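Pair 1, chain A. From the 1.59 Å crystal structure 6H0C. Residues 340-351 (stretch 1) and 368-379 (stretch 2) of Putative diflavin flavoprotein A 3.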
# COMPACT_ATOMS: atom_id res chain seq x y z
N GLN A 340 -21.49 -18.05 -6.97
CA GLN A 340 -20.61 -17.17 -6.21
C GLN A 340 -21.43 -16.12 -5.46
O GLN A 340 -22.39 -15.55 -6.00
CB GLN A 340 -19.59 -16.49 -7.14
CG GLN A 340 -18.44 -17.39 -7.59
CD GLN A 340 -17.12 -16.63 -7.69
OE1 GLN A 340 -16.86 -15.71 -6.91
NE2 GLN A 340 -16.28 -17.01 -8.66
N LEU A 341 -21.05 -15.86 -4.22
CA LEU A 341 -21.68 -14.82 -3.42
C LEU A 341 -21.18 -13.45 -3.88
O LEU A 341 -19.99 -13.28 -4.19
CB LEU A 341 -21.39 -15.05 -1.94
CG LEU A 341 -22.26 -14.26 -0.97
CD1 LEU A 341 -23.71 -14.63 -1.17
CD2 LEU A 341 -21.81 -14.51 0.47
N CYS A 342 -22.08 -12.47 -3.92
CA CYS A 342 -21.77 -11.16 -4.47
C CYS A 342 -21.88 -10.05 -3.42
O CYS A 342 -22.62 -10.18 -2.45
CB CYS A 342 -22.70 -10.86 -5.65
SG CYS A 342 -22.50 -9.21 -6.34
N GLY A 343 -21.16 -8.95 -3.63
CA GLY A 343 -21.25 -7.79 -2.77
C GLY A 343 -20.88 -6.51 -3.50
O GLY A 343 -20.03 -6.53 -4.39
N VAL A 344 -21.52 -5.40 -3.13
CA VAL A 344 -21.25 -4.11 -3.76
C VAL A 344 -21.09 -2.99 -2.73
O VAL A 344 -21.88 -2.87 -1.79
CB VAL A 344 -22.38 -3.72 -4.74
CG1 VAL A 344 -22.09 -2.38 -5.40
CG2 VAL A 344 -22.56 -4.81 -5.80
N PHE A 345 -20.06 -2.16 -2.90
CA PHE A 345 -19.87 -0.99 -2.03
C PHE A 345 -19.27 0.19 -2.77
O PHE A 345 -18.77 0.06 -3.89
CB PHE A 345 -18.97 -1.33 -0.84
CG PHE A 345 -17.54 -1.62 -1.21
CD1 PHE A 345 -16.56 -0.65 -1.06
CD2 PHE A 345 -17.18 -2.87 -1.69
CE1 PHE A 345 -15.23 -0.92 -1.40
CE2 PHE A 345 -15.85 -3.15 -2.03
CZ PHE A 345 -14.88 -2.17 -1.89
N GLY A 346 -19.30 1.36 -2.14
CA GLY A 346 -18.69 2.53 -2.71
C GLY A 346 -18.92 3.80 -1.92
O GLY A 346 -19.76 3.85 -1.03
N SER A 347 -18.15 4.83 -2.25
CA SER A 347 -18.38 6.18 -1.74
C SER A 347 -18.82 7.06 -2.90
O SER A 347 -18.61 6.73 -4.07
CB SER A 347 -17.12 6.77 -1.11
OG SER A 347 -16.17 7.06 -2.11
N PHE A 348 -19.42 8.19 -2.57
CA PHE A 348 -19.79 9.16 -3.59
C PHE A 348 -20.07 10.51 -2.98
O PHE A 348 -20.28 10.63 -1.77
CB PHE A 348 -21.00 8.67 -4.37
CG PHE A 348 -22.18 8.37 -3.51
CD1 PHE A 348 -23.21 9.28 -3.37
CD2 PHE A 348 -22.25 7.16 -2.82
CE1 PHE A 348 -24.30 8.99 -2.58
CE2 PHE A 348 -23.34 6.87 -2.03
CZ PHE A 348 -24.36 7.79 -1.91
N GLY A 349 -20.06 11.53 -3.84
CA GLY A 349 -20.38 12.88 -3.41
C GLY A 349 -21.87 12.99 -3.28
O GLY A 349 -22.45 12.64 -2.25
N TRP A 350 -22.51 13.47 -4.34
CA TRP A 350 -23.95 13.65 -4.29
C TRP A 350 -24.66 12.69 -5.25
O TRP A 350 -25.88 12.59 -5.24
CB TRP A 350 -24.31 15.10 -4.60
CG TRP A 350 -23.48 15.77 -5.68
CD1 TRP A 350 -23.36 15.38 -6.99
CD2 TRP A 350 -22.70 16.97 -5.55
NE1 TRP A 350 -22.54 16.24 -7.67
CE2 TRP A 350 -22.13 17.23 -6.81
CE3 TRP A 350 -22.42 17.84 -4.49
CZ2 TRP A 350 -21.30 18.33 -7.05
CZ3 TRP A 350 -21.60 18.93 -4.72
CH2 TRP A 350 -21.05 19.16 -5.99
N SER A 351 -23.88 11.97 -6.05
CA SER A 351 -24.44 10.97 -6.95
C SER A 351 -23.70 9.64 -6.79
O SER A 351 -22.46 9.60 -6.80
CB SER A 351 -24.37 11.45 -8.40
OG SER A 351 -23.05 11.39 -8.89
N SER A 368 -26.66 -13.90 -5.59
CA SER A 368 -27.15 -13.58 -4.26
C SER A 368 -26.14 -12.68 -3.57
O SER A 368 -24.93 -12.76 -3.84
CB SER A 368 -27.40 -14.84 -3.45
OG SER A 368 -28.31 -15.70 -4.12
N PHE A 369 -26.61 -11.83 -2.68
CA PHE A 369 -25.73 -10.86 -2.06
C PHE A 369 -25.30 -11.29 -0.66
O PHE A 369 -26.08 -11.86 0.09
CB PHE A 369 -26.42 -9.50 -2.05
CG PHE A 369 -26.59 -8.91 -3.43
CD1 PHE A 369 -25.65 -8.02 -3.95
CD2 PHE A 369 -27.68 -9.25 -4.22
CE1 PHE A 369 -25.80 -7.48 -5.22
CE2 PHE A 369 -27.83 -8.71 -5.49
CZ PHE A 369 -26.89 -7.83 -5.99
N GLY A 370 -24.04 -11.03 -0.32
CA GLY A 370 -23.46 -11.47 0.95
C GLY A 370 -23.55 -10.45 2.07
O GLY A 370 -23.36 -10.78 3.23
N PHE A 371 -23.80 -9.20 1.70
CA PHE A 371 -24.18 -8.17 2.66
C PHE A 371 -25.00 -7.14 1.91
O PHE A 371 -24.99 -7.11 0.68
CB PHE A 371 -22.97 -7.52 3.35
CG PHE A 371 -21.90 -7.01 2.41
CD1 PHE A 371 -20.63 -7.57 2.43
CD2 PHE A 371 -22.15 -5.96 1.54
CE1 PHE A 371 -19.64 -7.09 1.58
CE2 PHE A 371 -21.17 -5.49 0.68
CZ PHE A 371 -19.91 -6.05 0.71
N ASP A 372 -25.73 -6.31 2.64
CA ASP A 372 -26.49 -5.25 2.01
C ASP A 372 -25.54 -4.24 1.38
O ASP A 372 -24.54 -3.87 1.99
CB ASP A 372 -27.41 -4.57 3.03
CG ASP A 372 -28.48 -5.50 3.56
OD1 ASP A 372 -29.01 -6.31 2.77
OD2 ASP A 372 -28.80 -5.44 4.77
N THR A 373 -25.85 -3.82 0.16
CA THR A 373 -25.02 -2.87 -0.58
C THR A 373 -24.64 -1.67 0.27
O THR A 373 -25.48 -1.08 0.94
CB THR A 373 -25.73 -2.40 -1.86
OG1 THR A 373 -25.90 -3.52 -2.74
CG2 THR A 373 -24.91 -1.33 -2.56
N ILE A 374 -23.36 -1.32 0.26
CA ILE A 374 -22.83 -0.26 1.10
C ILE A 374 -22.67 1.05 0.34
O ILE A 374 -21.96 1.11 -0.66
CB ILE A 374 -21.47 -0.66 1.69
CG1 ILE A 374 -21.65 -1.77 2.72
CG2 ILE A 374 -20.78 0.54 2.30
CD1 ILE A 374 -20.34 -2.42 3.12
N ARG A 375 -23.35 2.08 0.83
CA ARG A 375 -23.24 3.42 0.25
C ARG A 375 -22.73 4.41 1.29
O ARG A 375 -23.41 4.70 2.27
CB ARG A 375 -24.60 3.86 -0.29
CG ARG A 375 -25.10 3.02 -1.46
CD ARG A 375 -26.50 3.43 -1.91
NE ARG A 375 -26.89 2.76 -3.15
CZ ARG A 375 -27.51 1.59 -3.21
NH1 ARG A 375 -27.81 0.93 -2.09
NH2 ARG A 375 -27.83 1.07 -4.38
N VAL A 376 -21.52 4.92 1.08
CA VAL A 376 -20.91 5.88 2.01
C VAL A 376 -20.80 7.26 1.39
O VAL A 376 -20.04 7.45 0.43
CB VAL A 376 -19.51 5.43 2.44
CG1 VAL A 376 -18.90 6.47 3.38
CG2 VAL A 376 -19.57 4.06 3.09
N LYS A 377 -21.53 8.22 1.95
CA LYS A 377 -21.50 9.59 1.42
C LYS A 377 -20.37 10.43 2.06
O LYS A 377 -20.28 10.56 3.28
CB LYS A 377 -22.85 10.27 1.62
CG LYS A 377 -23.30 11.12 0.42
CD LYS A 377 -24.65 11.79 0.70
CE LYS A 377 -25.11 12.69 -0.44
NZ LYS A 377 -26.37 13.40 -0.09
N PHE A 378 -19.53 10.98 1.19
CA PHE A 378 -18.32 11.73 1.56
C PHE A 378 -17.38 10.90 2.44
O PHE A 378 -17.39 9.68 2.39
CB PHE A 378 -18.69 13.04 2.27
CG PHE A 378 -17.65 14.13 2.11
CD1 PHE A 378 -16.71 14.07 1.08
CD2 PHE A 378 -17.58 15.20 3.00
CE1 PHE A 378 -15.75 15.05 0.93
CE2 PHE A 378 -16.62 16.18 2.85
CZ PHE A 378 -15.71 16.11 1.82
N LYS A 379 -16.56 11.59 3.24
CA LYS A 379 -15.40 10.98 3.89
C LYS A 379 -15.77 9.96 4.97
O LYS A 379 -16.55 10.25 5.87
CB LYS A 379 -14.51 12.06 4.50
CG LYS A 379 -13.02 11.82 4.28
CD LYS A 379 -12.16 12.84 5.01
CE LYS A 379 -12.45 12.84 6.50
NZ LYS A 379 -11.55 13.76 7.27
O HOH W 1 -24.92 -16.07 -5.84
O HOH W 2 -24.10 -5.90 -1.79

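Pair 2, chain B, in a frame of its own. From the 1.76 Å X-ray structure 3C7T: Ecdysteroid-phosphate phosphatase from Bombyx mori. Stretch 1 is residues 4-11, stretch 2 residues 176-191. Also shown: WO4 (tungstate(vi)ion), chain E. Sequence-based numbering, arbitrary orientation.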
# COMPACT_ATOMS: atom_id res chain seq x y z
N ARG B 4 8.41 -24.39 -22.51
CA ARG B 4 9.20 -23.88 -21.34
C ARG B 4 8.33 -23.51 -20.13
O ARG B 4 7.11 -23.31 -20.25
CB ARG B 4 10.14 -22.74 -21.76
CG ARG B 4 11.59 -23.23 -21.92
CD ARG B 4 12.38 -22.51 -23.02
NE ARG B 4 12.65 -21.11 -22.70
CZ ARG B 4 13.80 -20.65 -22.21
NH1 ARG B 4 14.82 -21.46 -21.96
NH2 ARG B 4 13.93 -19.35 -21.97
N ARG B 5 8.98 -23.44 -18.97
CA ARG B 5 8.34 -23.35 -17.67
C ARG B 5 8.90 -22.12 -16.95
O ARG B 5 10.01 -21.70 -17.26
CB ARG B 5 8.75 -24.60 -16.89
CG ARG B 5 8.02 -24.87 -15.62
CD ARG B 5 7.98 -26.36 -15.36
NE ARG B 5 9.20 -26.92 -14.81
CZ ARG B 5 9.32 -27.36 -13.56
NH1 ARG B 5 8.29 -27.28 -12.73
NH2 ARG B 5 10.46 -27.89 -13.15
N TRP B 6 8.15 -21.54 -16.01
CA TRP B 6 8.65 -20.44 -15.17
C TRP B 6 9.03 -20.90 -13.76
O TRP B 6 8.33 -21.69 -13.13
CB TRP B 6 7.59 -19.35 -14.98
CG TRP B 6 7.14 -18.59 -16.18
CD1 TRP B 6 6.05 -18.85 -16.95
CD2 TRP B 6 7.72 -17.39 -16.69
NE1 TRP B 6 5.92 -17.90 -17.94
CE2 TRP B 6 6.94 -16.99 -17.80
CE3 TRP B 6 8.83 -16.62 -16.33
CZ2 TRP B 6 7.24 -15.84 -18.55
CZ3 TRP B 6 9.12 -15.47 -17.07
CH2 TRP B 6 8.33 -15.10 -18.18
N VAL B 7 10.14 -20.38 -13.26
CA VAL B 7 10.45 -20.50 -11.84
C VAL B 7 10.70 -19.07 -11.32
O VAL B 7 11.49 -18.32 -11.91
CB VAL B 7 11.65 -21.43 -11.58
CG1 VAL B 7 12.01 -21.44 -10.11
CG2 VAL B 7 11.33 -22.87 -12.05
N PHE B 8 10.01 -18.72 -10.25
CA PHE B 8 10.05 -17.36 -9.71
C PHE B 8 10.62 -17.36 -8.31
O PHE B 8 10.52 -18.37 -7.60
CB PHE B 8 8.64 -16.78 -9.65
CG PHE B 8 7.99 -16.63 -10.98
CD1 PHE B 8 8.51 -15.74 -11.92
CD2 PHE B 8 6.86 -17.36 -11.30
CE1 PHE B 8 7.89 -15.58 -13.15
CE2 PHE B 8 6.24 -17.20 -12.54
CZ PHE B 8 6.75 -16.32 -13.46
N ALA B 9 11.18 -16.23 -7.90
CA ALA B 9 11.63 -16.06 -6.52
C ALA B 9 11.15 -14.68 -6.10
O ALA B 9 11.26 -13.71 -6.86
CB ALA B 9 13.12 -16.14 -6.39
N LEU B 10 10.57 -14.63 -4.91
CA LEU B 10 9.94 -13.40 -4.43
C LEU B 10 10.37 -13.08 -3.00
O LEU B 10 10.23 -13.93 -2.12
CB LEU B 10 8.42 -13.58 -4.51
CG LEU B 10 7.46 -12.47 -4.07
CD1 LEU B 10 7.56 -11.26 -5.03
CD2 LEU B 10 6.06 -12.97 -4.05
N ARG B 11 10.89 -11.88 -2.76
CA ARG B 11 11.13 -11.45 -1.36
C ARG B 11 9.78 -11.13 -0.67
O ARG B 11 8.81 -10.69 -1.32
CB ARG B 11 12.05 -10.21 -1.30
CG ARG B 11 12.53 -9.88 0.10
CD ARG B 11 13.31 -8.57 0.16
NE ARG B 11 13.59 -8.21 1.53
CZ ARG B 11 13.76 -6.95 1.95
NH1 ARG B 11 13.66 -5.91 1.11
NH2 ARG B 11 13.99 -6.71 3.22
N ALA B 176 12.61 -29.23 -5.47
CA ALA B 176 11.33 -28.68 -5.93
C ALA B 176 11.23 -28.64 -7.44
O ALA B 176 10.19 -28.98 -8.00
CB ALA B 176 11.08 -27.27 -5.35
N VAL B 177 12.32 -28.23 -8.10
CA VAL B 177 12.34 -28.10 -9.56
C VAL B 177 12.39 -29.49 -10.24
O VAL B 177 11.69 -29.74 -11.25
CB VAL B 177 13.52 -27.21 -10.01
CG1 VAL B 177 13.75 -27.33 -11.51
CG2 VAL B 177 13.26 -25.75 -9.65
N ASN B 178 13.19 -30.39 -9.68
CA ASN B 178 13.22 -31.78 -10.16
C ASN B 178 11.90 -32.53 -10.00
O ASN B 178 11.43 -33.17 -10.94
CB ASN B 178 14.38 -32.55 -9.53
CG ASN B 178 15.73 -32.14 -10.09
OD1 ASN B 178 15.85 -31.78 -11.26
ND2 ASN B 178 16.75 -32.19 -9.25
N ASP B 179 11.28 -32.40 -8.82
CA ASP B 179 10.03 -33.10 -8.50
C ASP B 179 8.75 -32.62 -9.20
O ASP B 179 7.73 -33.31 -9.17
CB ASP B 179 9.80 -33.11 -6.98
CG ASP B 179 10.89 -33.84 -6.22
OD1 ASP B 179 11.78 -34.46 -6.87
OD2 ASP B 179 10.87 -33.80 -4.97
N THR B 180 8.80 -31.45 -9.84
CA THR B 180 7.64 -30.91 -10.55
C THR B 180 7.82 -30.91 -12.08
O THR B 180 6.94 -30.48 -12.82
CB THR B 180 7.32 -29.46 -10.10
OG1 THR B 180 8.50 -28.65 -10.26
CG2 THR B 180 6.87 -29.44 -8.64
N GLU B 181 8.98 -31.41 -12.53
CA GLU B 181 9.32 -31.41 -13.95
C GLU B 181 8.28 -32.19 -14.78
O GLU B 181 7.81 -31.69 -15.81
CB GLU B 181 10.73 -31.98 -14.17
CG GLU B 181 11.34 -31.66 -15.53
CD GLU B 181 12.73 -32.26 -15.72
OE1 GLU B 181 13.55 -32.22 -14.77
OE2 GLU B 181 13.02 -32.79 -16.82
N LYS B 182 7.92 -33.38 -14.31
CA LYS B 182 6.92 -34.24 -14.98
C LYS B 182 5.58 -33.51 -15.14
O LYS B 182 5.02 -33.45 -16.24
CB LYS B 182 6.71 -35.53 -14.19
CG LYS B 182 6.07 -36.68 -14.97
CD LYS B 182 6.00 -37.93 -14.11
CE LYS B 182 5.59 -39.18 -14.90
NZ LYS B 182 4.16 -39.12 -15.34
N ASP B 183 5.09 -32.96 -14.02
CA ASP B 183 3.89 -32.12 -13.98
C ASP B 183 4.03 -30.90 -14.90
O ASP B 183 3.10 -30.54 -15.63
CB ASP B 183 3.66 -31.65 -12.54
CG ASP B 183 2.25 -31.11 -12.28
OD1 ASP B 183 1.49 -30.80 -13.24
OD2 ASP B 183 1.90 -30.99 -11.09
N GLY B 184 5.19 -30.25 -14.83
CA GLY B 184 5.52 -29.11 -15.69
C GLY B 184 4.84 -27.81 -15.33
O GLY B 184 4.81 -26.87 -16.14
N GLY B 185 4.28 -27.74 -14.13
CA GLY B 185 3.67 -26.50 -13.64
C GLY B 185 4.72 -25.47 -13.22
O GLY B 185 5.86 -25.83 -12.93
N ASN B 186 4.30 -24.20 -13.21
CA ASN B 186 5.15 -23.07 -12.79
C ASN B 186 5.38 -23.09 -11.29
O ASN B 186 4.53 -23.55 -10.52
CB ASN B 186 4.57 -21.72 -13.28
CG ASN B 186 4.54 -21.61 -14.81
OD1 ASN B 186 5.41 -22.13 -15.50
ND2 ASN B 186 3.53 -20.92 -15.33
N VAL B 187 6.55 -22.61 -10.87
CA VAL B 187 7.00 -22.69 -9.47
C VAL B 187 7.34 -21.29 -8.95
O VAL B 187 7.86 -20.46 -9.70
CB VAL B 187 8.25 -23.57 -9.35
CG1 VAL B 187 8.75 -23.66 -7.89
CG2 VAL B 187 7.98 -24.96 -9.88
N ILE B 188 7.03 -21.05 -7.68
CA ILE B 188 7.47 -19.83 -6.97
C ILE B 188 8.04 -20.15 -5.58
O ILE B 188 7.46 -20.94 -4.82
CB ILE B 188 6.40 -18.73 -6.93
CG1 ILE B 188 7.01 -17.40 -6.42
CG2 ILE B 188 5.17 -19.15 -6.11
CD1 ILE B 188 6.16 -16.15 -6.71
N PHE B 189 9.19 -19.56 -5.31
CA PHE B 189 9.86 -19.64 -4.00
C PHE B 189 9.70 -18.28 -3.34
O PHE B 189 10.17 -17.27 -3.88
CB PHE B 189 11.35 -19.91 -4.17
CG PHE B 189 11.66 -21.23 -4.84
CD1 PHE B 189 11.28 -22.44 -4.24
CD2 PHE B 189 12.36 -21.25 -6.04
CE1 PHE B 189 11.59 -23.66 -4.84
CE2 PHE B 189 12.68 -22.48 -6.66
CZ PHE B 189 12.27 -23.68 -6.06
N ILE B 190 9.02 -18.25 -2.20
CA ILE B 190 8.70 -16.99 -1.53
C ILE B 190 9.47 -16.94 -0.23
O ILE B 190 9.28 -17.77 0.67
CB ILE B 190 7.19 -16.81 -1.33
CG1 ILE B 190 6.55 -16.73 -2.72
CG2 ILE B 190 6.90 -15.55 -0.47
CD1 ILE B 190 5.03 -16.89 -2.77
N GLY B 191 10.39 -15.98 -0.15
CA GLY B 191 11.39 -16.02 0.91
C GLY B 191 11.96 -14.66 1.27
O GLY B 191 11.24 -13.72 1.58
W WO4 E . 14.30 -10.23 4.84
O1 WO4 E . 14.58 -10.34 2.93
O2 WO4 E . 16.20 -10.30 5.41
O3 WO4 E . 13.71 -8.54 5.68
O4 WO4 E . 13.55 -11.82 5.72

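The sharpest difference between the two pairs lies at one matched position, A:Gly343 in pair 1 and B:Arg5 in pair 2. The glycine has no side chain, and the ring of A:Phe371 from the other stretch takes up the space: a CB built on A:Gly343 would lie 3.0 Å from A:Phe371 CZ, a clash. In pair 2 the position matched to A:Phe371 is B:Gly184, and the side chain comes from the first strand instead. B:Arg5 reaches across to the segment before the second strand: its NH1 donates to B:Gly185 O and to B:Thr180 OG1, both at 2.8 Å, and its NH2 to B:Val177 O, in the helix, at 2.9 Å. The aromatic ring and the guanidinium thus cross the gap in opposite directions, one by filling space and the other by satisfying carbonyl and hydroxyl oxygens.

Around this difference the backbone geometry is shared. Both pairs are neighbouring parallel strands, inclined by 15° in pair 1 and 12° in pair 2, and the N, CA and C atoms of 14 central residues superpose with an RMSD of 0.8 Å. The hydrogen bonds keep the same register. A:Ile374 N donates to A:Val344 O at 3.0 Å, as B:Val187 N does to B:Trp6 O at 3.0 Å; further along, A:Val376 N to A:Gly346 O at 2.9 Å corresponds to B:Phe189 N to B:Phe8 O at 2.9 Å. Between them, the bond from A:Gly346 N to A:Ile374 O is weak (3.1 Å, 131°), whereas its equivalent from B:Phe8 N to B:Val187 O is 2.8 Å long and better aligned.

Just ahead of the shared ladder, A:Thr373 matches B:Asn186. The amide side chain accepts directly from the first strand, B:Trp6 N to B:Asn186 OD1 at 2.8 Å. In pair 1 a water intervenes: it accepts from A:Val344 N at 2.9 Å and donates to A:Thr373 OG1 at 3.1 Å and to A:Phe371 O at 2.9 Å.

The two sheet faces are furnished differently. On the face of A:Phe345, A:Ser347, A:Ile374 and A:Val376, the apolar contact is made close to the backbone, with A:Phe345 CB 3.6 Å from A:Ile374 CB, while the end of the phenylalanine leads away. The matched B:Val7 packs its CG1 3.7 Å from B:Phe189 CE2, the larger aromatic residue now standing on the second strand where pair 1 has A:Val376. On the other face, A:Gly346 contributes no side chain where B:Phe8 places CB 3.7 Å from B:Ile188 CG1. Pair 1 covers this face from the next position on it: A:Phe348 sets CE2 3.7 Å from A:Arg375 CB, at the ring edge, and CE1 3.8 Å from A:Lys377 CG, using the aliphatic parts of two exposed charged residues. Pair 2 has wholly apolar, buried partners here, with B:Leu10 CB 4.1 Å from B:Ile188 CD1 and B:Leu10 CD2 4.0 Å from B:Ile190 CG1.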